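Local coordinates for protein putative transcriptional regulator MarR (Geobacillus stearothermophilus, PDB 2RDP) that probably binds DNA as a dimer through a winged-helix motif and regulates transcription, as other MarR-family proteins do, at residues A[55-59]-A[97-101]; A[46-50]-A[62-66]; A[34-40]-A[109-113]. All blocks are in the same frame, centred on the assembly; numbering follows the deposited sequence.

How the contacts relate
Contacts 1 and 2 lie nested within the loop that contact 3 closes along the chain. Contacts 1 and 2 have centres about 11 Å apart and touch through Leu-57, whose CD1 lies 3.8 Å from CD1 of Leu-62, tying the loop and strand of 55-59 and 97-101 to the helix pair of 46-50 and 62-66. Contact 2 meets contact 3 on the far side of helix 42-54, where Leu-48 packs on Ile-110; their centres are about 16 Å apart. Contacts 1 and 3 do not touch, their nearest atoms being about 10 Å apart. The sodium ion belongs to contact 3, about 13 Å from the side chain of Val-46 in contact 2.

Contact 1: A[55-59]-A[97-101]; sequences GDLTV and VVRIR
Asp-56 and Arg-101 meet obliquely, the carboxylate turned 35° from the guanidinium plane. The salt bridge gathers on one oxygen: OD1 of Asp-56 takes NH2 of Arg-101 at 3.1 Å on its syn lone pair, close to the guanidinium plane, and receives a weaker bond from NE. The bend of the arginine chain at chi3 (-57°) brings both nitrogens to that same oxygen, while OD2 lies beside CB of Arg-101. Next to this pair the backbones form a single antiparallel bridge, Leu-57 with Ile-100, a hydrogen-bonded pair. Its bond from Ile-100 N to Leu-57 O is short, 2.6 Å, and nearly straight; the return bond from Leu-57 N to Ile-100 O is 3.1 Å. The bridge sets the loop between helices 42-54 and 59-66 against strand 98-102, one strand of the two-stranded wing of a winged-helix domain. Arg-99 runs extended past the loop, its CG 3.8 Å from CG2 of Thr-58 and its CD beside CB of Asp-56, and ends in a salt bridge with Asp-91. Farther along, CG2 of Val-59 lies 4.0 Å from CD1 of Ile-100, and one water joins Val-59 N to Val-98 O.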
loop_
_atom_site.group_PDB
_atom_site.type_symbol
_atom_site.label_atom_id
_atom_site.label_comp_id
_atom_site.label_asym_id
_atom_site.label_seq_id
_atom_site.Cartn_x
_atom_site.Cartn_y
_atom_site.Cartn_z
ATOM N N GLY A 55 4.119 17.291 -13.385
ATOM C CA GLY A 55 3.666 18.089 -14.544
ATOM C C GLY A 55 3.059 17.222 -15.644
ATOM O O GLY A 55 2.752 16.055 -15.396
ATOM N N ASP A 56 2.913 17.759 -16.854
ATOM C CA ASP A 56 2.368 17.002 -17.996
ATOM C C ASP A 56 3.129 15.697 -18.240
ATOM O O ASP A 56 4.350 15.696 -18.232
ATOM C CB ASP A 56 2.393 17.840 -19.269
ATOM C CG ASP A 56 1.536 19.112 -19.183
ATOM O OD1 ASP A 56 1.513 19.866 -20.203
ATOM O OD2 ASP A 56 0.891 19.356 -18.121
ATOM N N LEU A 57 2.412 14.589 -18.414
ATOM C CA LEU A 57 3.025 13.261 -18.661
ATOM C C LEU A 57 2.374 12.623 -19.856
ATOM O O LEU A 57 1.181 12.779 -20.048
ATOM C CB LEU A 57 2.838 12.319 -17.465
ATOM C CG LEU A 57 3.494 12.660 -16.115
ATOM C CD1 LEU A 57 3.119 11.615 -15.113
ATOM C CD2 LEU A 57 5.027 12.779 -16.218
ATOM N N THR A 58 3.141 11.914 -20.674
ATOM C CA THR A 58 2.535 11.089 -21.711
ATOM C C THR A 58 1.898 9.883 -21.031
ATOM O O THR A 58 2.154 9.624 -19.865
ATOM C CB THR A 58 3.562 10.635 -22.769
ATOM O OG1 THR A 58 4.487 9.731 -22.173
ATOM C CG2 THR A 58 4.341 11.830 -23.356
ATOM N N VAL A 59 1.054 9.152 -21.736
ATOM C CA VAL A 59 0.446 7.941 -21.183
ATOM C C VAL A 59 1.549 6.909 -20.932
ATOM O O VAL A 59 1.507 6.164 -19.963
ATOM C CB VAL A 59 -0.647 7.347 -22.146
ATOM C CG1 VAL A 59 -1.104 5.994 -21.676
ATOM C CG2 VAL A 59 -1.856 8.269 -22.278
ATOM N N VAL A 97 3.328 13.421 -30.373
ATOM C CA VAL A 97 3.447 13.502 -28.905
ATOM C C VAL A 97 2.246 14.193 -28.251
ATOM O O VAL A 97 2.020 15.365 -28.489
ATOM C CB VAL A 97 4.800 14.174 -28.419
ATOM C CG1 VAL A 97 4.850 14.328 -26.888
ATOM C CG2 VAL A 97 6.005 13.367 -28.897
ATOM N N VAL A 98 1.500 13.451 -27.425
ATOM C CA VAL A 98 0.369 13.981 -26.658
ATOM C C VAL A 98 0.623 13.708 -25.173
ATOM O O VAL A 98 1.005 12.598 -24.802
ATOM C CB VAL A 98 -0.981 13.321 -27.064
ATOM C CG1 VAL A 98 -2.091 13.669 -26.061
ATOM C CG2 VAL A 98 -1.388 13.715 -28.466
ATOM N N ARG A 99 0.452 14.739 -24.346
ATOM C CA ARG A 99 0.643 14.630 -22.910
ATOM C C ARG A 99 -0.673 14.838 -22.174
ATOM O O ARG A 99 -1.571 15.501 -22.678
ATOM C CB ARG A 99 1.673 15.643 -22.417
ATOM C CG ARG A 99 3.064 15.363 -22.893
ATOM C CD ARG A 99 4.083 16.309 -22.293
ATOM N NE ARG A 99 5.400 16.030 -22.861
ATOM C CZ ARG A 99 5.873 16.595 -23.973
ATOM N NH1 ARG A 99 5.149 17.493 -24.645
ATOM N NH2 ARG A 99 7.078 16.264 -24.417
ATOM N N ILE A 100 -0.761 14.273 -20.974
ATOM C CA ILE A 100 -1.891 14.449 -20.101
ATOM C C ILE A 100 -1.567 15.633 -19.214
ATOM O O ILE A 100 -0.485 15.713 -18.637
ATOM C CB ILE A 100 -2.156 13.183 -19.228
ATOM C CG1 ILE A 100 -2.137 11.897 -20.073
ATOM C CG2 ILE A 100 -3.463 13.308 -18.470
ATOM C CD1 ILE A 100 -2.851 12.025 -21.438
ATOM N N ARG A 101 -2.506 16.568 -19.125
ATOM C CA ARG A 101 -2.353 17.741 -18.286
ATOM C C ARG A 101 -3.475 17.813 -17.263
ATOM O O ARG A 101 -4.663 17.752 -17.615
ATOM C CB ARG A 101 -2.381 18.998 -19.143
ATOM C CG ARG A 101 -2.712 20.261 -18.383
ATOM C CD ARG A 101 -2.663 21.456 -19.313
ATOM N NE ARG A 101 -1.351 21.541 -19.952
ATOM C CZ ARG A 101 -1.033 22.396 -20.921
ATOM N NH1 ARG A 101 -1.931 23.274 -21.374
ATOM N NH2 ARG A 101 0.196 22.373 -21.436
HETATM O O HOH W 1 6.087 14.762 -20.176
HETATM O O HOH W 2 0.068 10.131 -24.396
#

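Contact 2: A[46-50]-A[62-66]; sequences VALQW and LSNKM
Trp-50 NE1 donates to a water at 2.9 Å that lies in the plane of the indole, at its edge; the same water gives a weak bond to the carbonyl O of Lys-65 and so links the two helices. The indole is packed on both faces. Over one lies the aliphatic chain of Lys-65, its CB 3.9 Å from the centroid of the five-membered ring, a CH-pi contact only 13° off the normal, and its CD 3.6 Å from CE3 of Trp-50. NE2 of Gln-49 stands over the opposite face. Met-66, a selenomethionine, slides past the indole the other way: its CG comes 3.7 Å from CD1 of Trp-50, SE rests on CA and CB of Ala-47, and a bend at chi3 (65°) carries CE to within 3.8 Å of CG1 of Val-46. Leu-62 adds CD1 against CB of Trp-50 at 3.9 Å. The segments' axes pass 10.4 Å apart at 115°, a steep crossing within the winged-helix domain. Helix 70-82 packs against both segments, through Met-80 on Ala-47, Val-77 on Leu-62 and Leu-76 on Met-66, while Tyr-22 of the second subunit brings its ring to Trp-50.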
loop_
_atom_site.group_PDB
_atom_site.type_symbol
_atom_site.label_atom_id
_atom_site.label_comp_id
_atom_site.label_asym_id
_atom_site.label_seq_id
_atom_site.Cartn_x
_atom_site.Cartn_y
_atom_site.Cartn_z
ATOM N N VAL A 46 -3.961 8.233 -7.673
ATOM C CA VAL A 46 -2.554 8.002 -8.028
ATOM C C VAL A 46 -2.154 8.759 -9.306
ATOM O O VAL A 46 -1.122 9.443 -9.338
ATOM C CB VAL A 46 -2.250 6.497 -8.158
ATOM C CG1 VAL A 46 -0.819 6.255 -8.605
ATOM C CG2 VAL A 46 -2.520 5.766 -6.802
ATOM N N ALA A 47 -2.980 8.632 -10.360
ATOM C CA ALA A 47 -2.718 9.286 -11.627
ATOM C C ALA A 47 -2.594 10.806 -11.451
ATOM O O ALA A 47 -1.610 11.408 -11.908
ATOM C CB ALA A 47 -3.809 8.932 -12.644
ATOM N N LEU A 48 -3.591 11.410 -10.799
ATOM C CA LEU A 48 -3.645 12.853 -10.547
ATOM C C LEU A 48 -2.483 13.382 -9.706
ATOM O O LEU A 48 -1.905 14.421 -10.018
ATOM C CB LEU A 48 -4.978 13.236 -9.906
ATOM C CG LEU A 48 -6.260 13.079 -10.744
ATOM C CD1 LEU A 48 -7.485 13.247 -9.877
ATOM C CD2 LEU A 48 -6.289 14.043 -11.895
ATOM N N GLN A 49 -2.161 12.681 -8.631
ATOM C CA GLN A 49 -1.008 13.004 -7.818
ATOM C C GLN A 49 0.318 12.968 -8.625
ATOM O O GLN A 49 1.178 13.792 -8.399
ATOM C CB GLN A 49 -0.995 12.074 -6.595
ATOM C CG GLN A 49 0.372 11.896 -5.904
ATOM C CD GLN A 49 1.125 10.589 -6.261
ATOM O OE1 GLN A 49 0.510 9.529 -6.445
ATOM N NE2 GLN A 49 2.477 10.674 -6.329
ATOM N N TRP A 50 0.474 12.031 -9.568
ATOM C CA TRP A 50 1.667 11.994 -10.436
ATOM C C TRP A 50 1.742 13.229 -11.331
ATOM O O TRP A 50 2.805 13.799 -11.517
ATOM C CB TRP A 50 1.723 10.715 -11.306
ATOM C CG TRP A 50 2.281 9.531 -10.607
ATOM C CD1 TRP A 50 1.648 8.338 -10.361
ATOM C CD2 TRP A 50 3.579 9.419 -10.022
ATOM N NE1 TRP A 50 2.468 7.494 -9.668
ATOM C CE2 TRP A 50 3.663 8.128 -9.440
ATOM C CE3 TRP A 50 4.689 10.285 -9.925
ATOM C CZ2 TRP A 50 4.817 7.679 -8.761
ATOM C CZ3 TRP A 50 5.838 9.835 -9.265
ATOM C CH2 TRP A 50 5.894 8.538 -8.699
ATOM N N LEU A 62 3.206 8.031 -17.703
ATOM C CA LEU A 62 2.301 7.846 -16.589
ATOM C C LEU A 62 2.213 6.376 -16.235
ATOM O O LEU A 62 2.282 5.992 -15.074
ATOM C CB LEU A 62 0.903 8.438 -16.923
ATOM C CG LEU A 62 -0.176 8.386 -15.827
ATOM C CD1 LEU A 62 0.326 9.074 -14.547
ATOM C CD2 LEU A 62 -1.458 9.065 -16.275
ATOM N N SER A 63 2.092 5.538 -17.246
ATOM C CA SER A 63 1.952 4.111 -16.989
ATOM C C SER A 63 3.223 3.518 -16.371
ATOM O O SER A 63 3.131 2.620 -15.547
ATOM C CB SER A 63 1.553 3.364 -18.276
ATOM O OG SER A 63 2.643 3.390 -19.145
ATOM N N ASN A 64 4.395 4.010 -16.774
ATOM C CA ASN A 64 5.669 3.583 -16.142
ATOM C C ASN A 64 5.799 3.959 -14.669
ATOM O O ASN A 64 6.410 3.211 -13.895
ATOM C CB ASN A 64 6.891 4.073 -16.934
ATOM C CG ASN A 64 7.133 3.248 -18.205
ATOM O OD1 ASN A 64 6.674 2.111 -18.303
ATOM N ND2 ASN A 64 7.856 3.818 -19.176
ATOM N N LYS A 65 5.219 5.109 -14.310
ATOM C CA LYS A 65 5.132 5.580 -12.928
ATOM C C LYS A 65 4.185 4.779 -12.073
ATOM O O LYS A 65 4.411 4.617 -10.893
ATOM C CB LYS A 65 4.812 7.078 -12.889
ATOM C CG LYS A 65 6.095 7.836 -13.199
ATOM C CD LYS A 65 5.987 9.324 -13.163
ATOM C CE LYS A 65 7.358 9.936 -13.552
ATOM N NZ LYS A 65 8.483 9.458 -12.665
HETATM N N MSE A 66 3.148 4.229 -12.686
HETATM C CA MSE A 66 2.094 3.534 -11.962
HETATM C C MSE A 66 2.212 2.051 -12.074
HETATM O O MSE A 66 1.436 1.328 -11.435
HETATM C CB MSE A 66 0.742 3.943 -12.522
HETATM C CG MSE A 66 0.428 5.369 -12.257
HETATM SE SE MSE A 66 -1.353 5.866 -12.858
HETATM C CE MSE A 66 -2.506 4.756 -11.686
HETATM O O HOH W 3 2.305 4.898 -8.317
#

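Contact 3: A[34-40]-A[109-113]; sequences ILTNYPI and IIEEV. With NA (sodium ion), chain B.
The side chain of Tyr-38 lies against helix 104-124, met by Val-113 from CB through the ring and by Glu-112 at the far end. Its CB already lies 4.2 Å from CG2 of Val-113, with CG2 of Ile-109 a little farther off. Beyond it the ring slides alongside Val-113, whose CG2 sits over one face, 3.7 Å from the centroid and 17° off the normal, in a CH-pi contact that comes nearest at CG and CD2. At the ring's edge CE1 meets CG and CD of Glu-112, with the carboxylate plane turned 71° from that of the ring and OE2 near the ring plane. The phenolic OH ends the path 3.6 Å from CG of Glu-112, against the aliphatic part of that chain. With chi1 at -164°, Glu-112 sends CG away from its own backbone N and along the tyrosine edge. With only the CB of an alanine here, CG2 of Val-113 is likely to lose its aromatic face and a gap to open beside Glu-112.

The other branch of Val-113, CG1, packs on CG2 of Ile-34, and CD2 of Leu-35 touches both branches, nearer to CG2 at 3.7 Å, the two side chains crossing at about a right angle. Toward the start of 109-113, CG of Pro-39 and CD1 of Ile-109 meet tip to tip, and CD1 of Ile-40 lies 3.8 Å from CG2 of Ile-109. Phe-45 of helix 42-54 touches both Ile-40 and Val-113.

The backbone of 34-40 leaves helix 10-35 through a type I turn from Leu-35 to Tyr-38, and the carbonyl oxygens of Leu-35, Tyr-38 and Ile-40 bind the sodium ion at 2.6 to 2.7 Å. The connection between helices 10-35 and 42-54 thus carries a main-chain cation site, while apolar side chains of 34-40 pack on helix 104-124 of this MarR-family fold.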
loop_
_atom_site.group_PDB
_atom_site.type_symbol
_atom_site.label_atom_id
_atom_site.label_comp_id
_atom_site.label_asym_id
_atom_site.label_seq_id
_atom_site.Cartn_x
_atom_site.Cartn_y
_atom_site.Cartn_z
ATOM N N ILE A 34 -10.852 8.086 3.202
ATOM C CA ILE A 34 -10.779 9.489 2.818
ATOM C C ILE A 34 -11.408 9.708 1.442
ATOM O O ILE A 34 -12.106 10.663 1.235
ATOM C CB ILE A 34 -9.288 10.016 2.880
ATOM C CG1 ILE A 34 -8.888 10.278 4.333
ATOM C CG2 ILE A 34 -9.072 11.246 1.999
ATOM C CD1 ILE A 34 -7.370 10.357 4.516
ATOM N N LEU A 35 -11.149 8.806 0.501
ATOM C CA LEU A 35 -11.653 8.987 -0.855
ATOM C C LEU A 35 -13.124 8.730 -1.021
ATOM O O LEU A 35 -13.674 9.062 -2.076
ATOM C CB LEU A 35 -10.888 8.165 -1.853
ATOM C CG LEU A 35 -9.566 8.703 -2.377
ATOM C CD1 LEU A 35 -9.094 7.612 -3.350
ATOM C CD2 LEU A 35 -9.680 10.014 -3.080
ATOM N N THR A 36 -13.785 8.162 -0.008
ATOM C CA THR A 36 -15.233 8.045 -0.074
ATOM C C THR A 36 -15.928 9.407 -0.154
ATOM O O THR A 36 -17.054 9.483 -0.611
ATOM C CB THR A 36 -15.853 7.196 1.072
ATOM O OG1 THR A 36 -15.576 7.789 2.342
ATOM C CG2 THR A 36 -15.335 5.779 1.044
ATOM N N ASN A 37 -15.286 10.485 0.283
ATOM C CA ASN A 37 -15.916 11.793 0.164
ATOM C C ASN A 37 -15.550 12.582 -1.100
ATOM O O ASN A 37 -15.867 13.763 -1.197
ATOM C CB ASN A 37 -15.673 12.633 1.420
ATOM C CG ASN A 37 -16.097 11.912 2.704
ATOM O OD1 ASN A 37 -17.248 11.493 2.864
ATOM N ND2 ASN A 37 -15.146 11.745 3.619
ATOM N N TYR A 38 -14.900 11.926 -2.065
ATOM C CA TYR A 38 -14.420 12.590 -3.271
ATOM C C TYR A 38 -14.849 11.850 -4.507
ATOM O O TYR A 38 -14.910 10.617 -4.489
ATOM C CB TYR A 38 -12.893 12.758 -3.224
ATOM C CG TYR A 38 -12.515 13.639 -2.059
ATOM C CD1 TYR A 38 -12.633 15.033 -2.137
ATOM C CD2 TYR A 38 -12.127 13.073 -0.848
ATOM C CE1 TYR A 38 -12.344 15.829 -1.039
ATOM C CE2 TYR A 38 -11.830 13.859 0.245
ATOM C CZ TYR A 38 -11.933 15.224 0.150
ATOM O OH TYR A 38 -11.620 15.956 1.258
ATOM N N PRO A 39 -15.140 12.594 -5.599
ATOM C CA PRO A 39 -15.634 11.917 -6.795
ATOM C C PRO A 39 -14.551 11.240 -7.650
ATOM O O PRO A 39 -14.755 11.061 -8.837
ATOM C CB PRO A 39 -16.361 13.048 -7.562
ATOM C CG PRO A 39 -15.605 14.282 -7.181
ATOM C CD PRO A 39 -15.062 14.063 -5.787
ATOM N N ILE A 40 -13.423 10.848 -7.067
ATOM C CA ILE A 40 -12.421 10.070 -7.805
ATOM C C ILE A 40 -12.222 8.706 -7.168
ATOM O O ILE A 40 -12.656 8.475 -6.022
ATOM C CB ILE A 40 -11.072 10.802 -7.893
ATOM C CG1 ILE A 40 -10.543 11.130 -6.488
ATOM C CG2 ILE A 40 -11.222 12.068 -8.776
ATOM C CD1 ILE A 40 -9.140 11.660 -6.459
ATOM N N ILE A 109 -9.449 18.894 -6.503
ATOM C CA ILE A 109 -9.765 17.650 -5.782
ATOM C C ILE A 109 -8.557 16.976 -5.102
ATOM O O ILE A 109 -8.620 16.643 -3.918
ATOM C CB ILE A 109 -10.466 16.621 -6.722
ATOM C CG1 ILE A 109 -11.889 17.057 -7.031
ATOM C CG2 ILE A 109 -10.529 15.230 -6.091
ATOM C CD1 ILE A 109 -12.459 16.330 -8.194
ATOM N N ILE A 110 -7.469 16.760 -5.832
ATOM C CA ILE A 110 -6.337 16.096 -5.229
ATOM C C ILE A 110 -5.609 16.852 -4.173
ATOM O O ILE A 110 -5.104 16.250 -3.254
ATOM C CB ILE A 110 -5.277 15.629 -6.198
ATOM C CG1 ILE A 110 -4.839 16.755 -7.116
ATOM C CG2 ILE A 110 -5.725 14.356 -6.848
ATOM C CD1 ILE A 110 -3.578 16.459 -7.752
ATOM N N GLU A 111 -5.514 18.158 -4.327
ATOM C CA GLU A 111 -4.992 19.010 -3.275
ATOM C C GLU A 111 -5.814 18.888 -1.995
ATOM O O GLU A 111 -5.283 18.971 -0.885
ATOM C CB GLU A 111 -5.019 20.458 -3.745
ATOM C CG GLU A 111 -4.027 20.728 -4.870
ATOM C CD GLU A 111 -3.717 22.217 -5.040
ATOM O OE1 GLU A 111 -4.660 23.076 -5.095
ATOM O OE2 GLU A 111 -2.493 22.500 -5.115
ATOM N N GLU A 112 -7.117 18.717 -2.172
ATOM C CA GLU A 112 -8.014 18.539 -1.067
ATOM C C GLU A 112 -7.854 17.165 -0.428
ATOM O O GLU A 112 -7.902 17.046 0.786
ATOM C CB GLU A 112 -9.430 18.731 -1.567
ATOM C CG GLU A 112 -10.427 18.939 -0.474
ATOM C CD GLU A 112 -11.756 19.449 -0.971
ATOM O OE1 GLU A 112 -11.944 19.652 -2.211
ATOM O OE2 GLU A 112 -12.620 19.643 -0.084
ATOM N N VAL A 113 -7.649 16.126 -1.237
ATOM C CA VAL A 113 -7.460 14.775 -0.694
ATOM C C VAL A 113 -6.136 14.709 0.076
ATOM O O VAL A 113 -6.078 14.198 1.177
ATOM C CB VAL A 113 -7.524 13.669 -1.791
ATOM C CG1 VAL A 113 -7.103 12.293 -1.229
ATOM C CG2 VAL A 113 -8.903 13.609 -2.422
HETATM NA NA NA B . -14.648 8.085 -4.229
#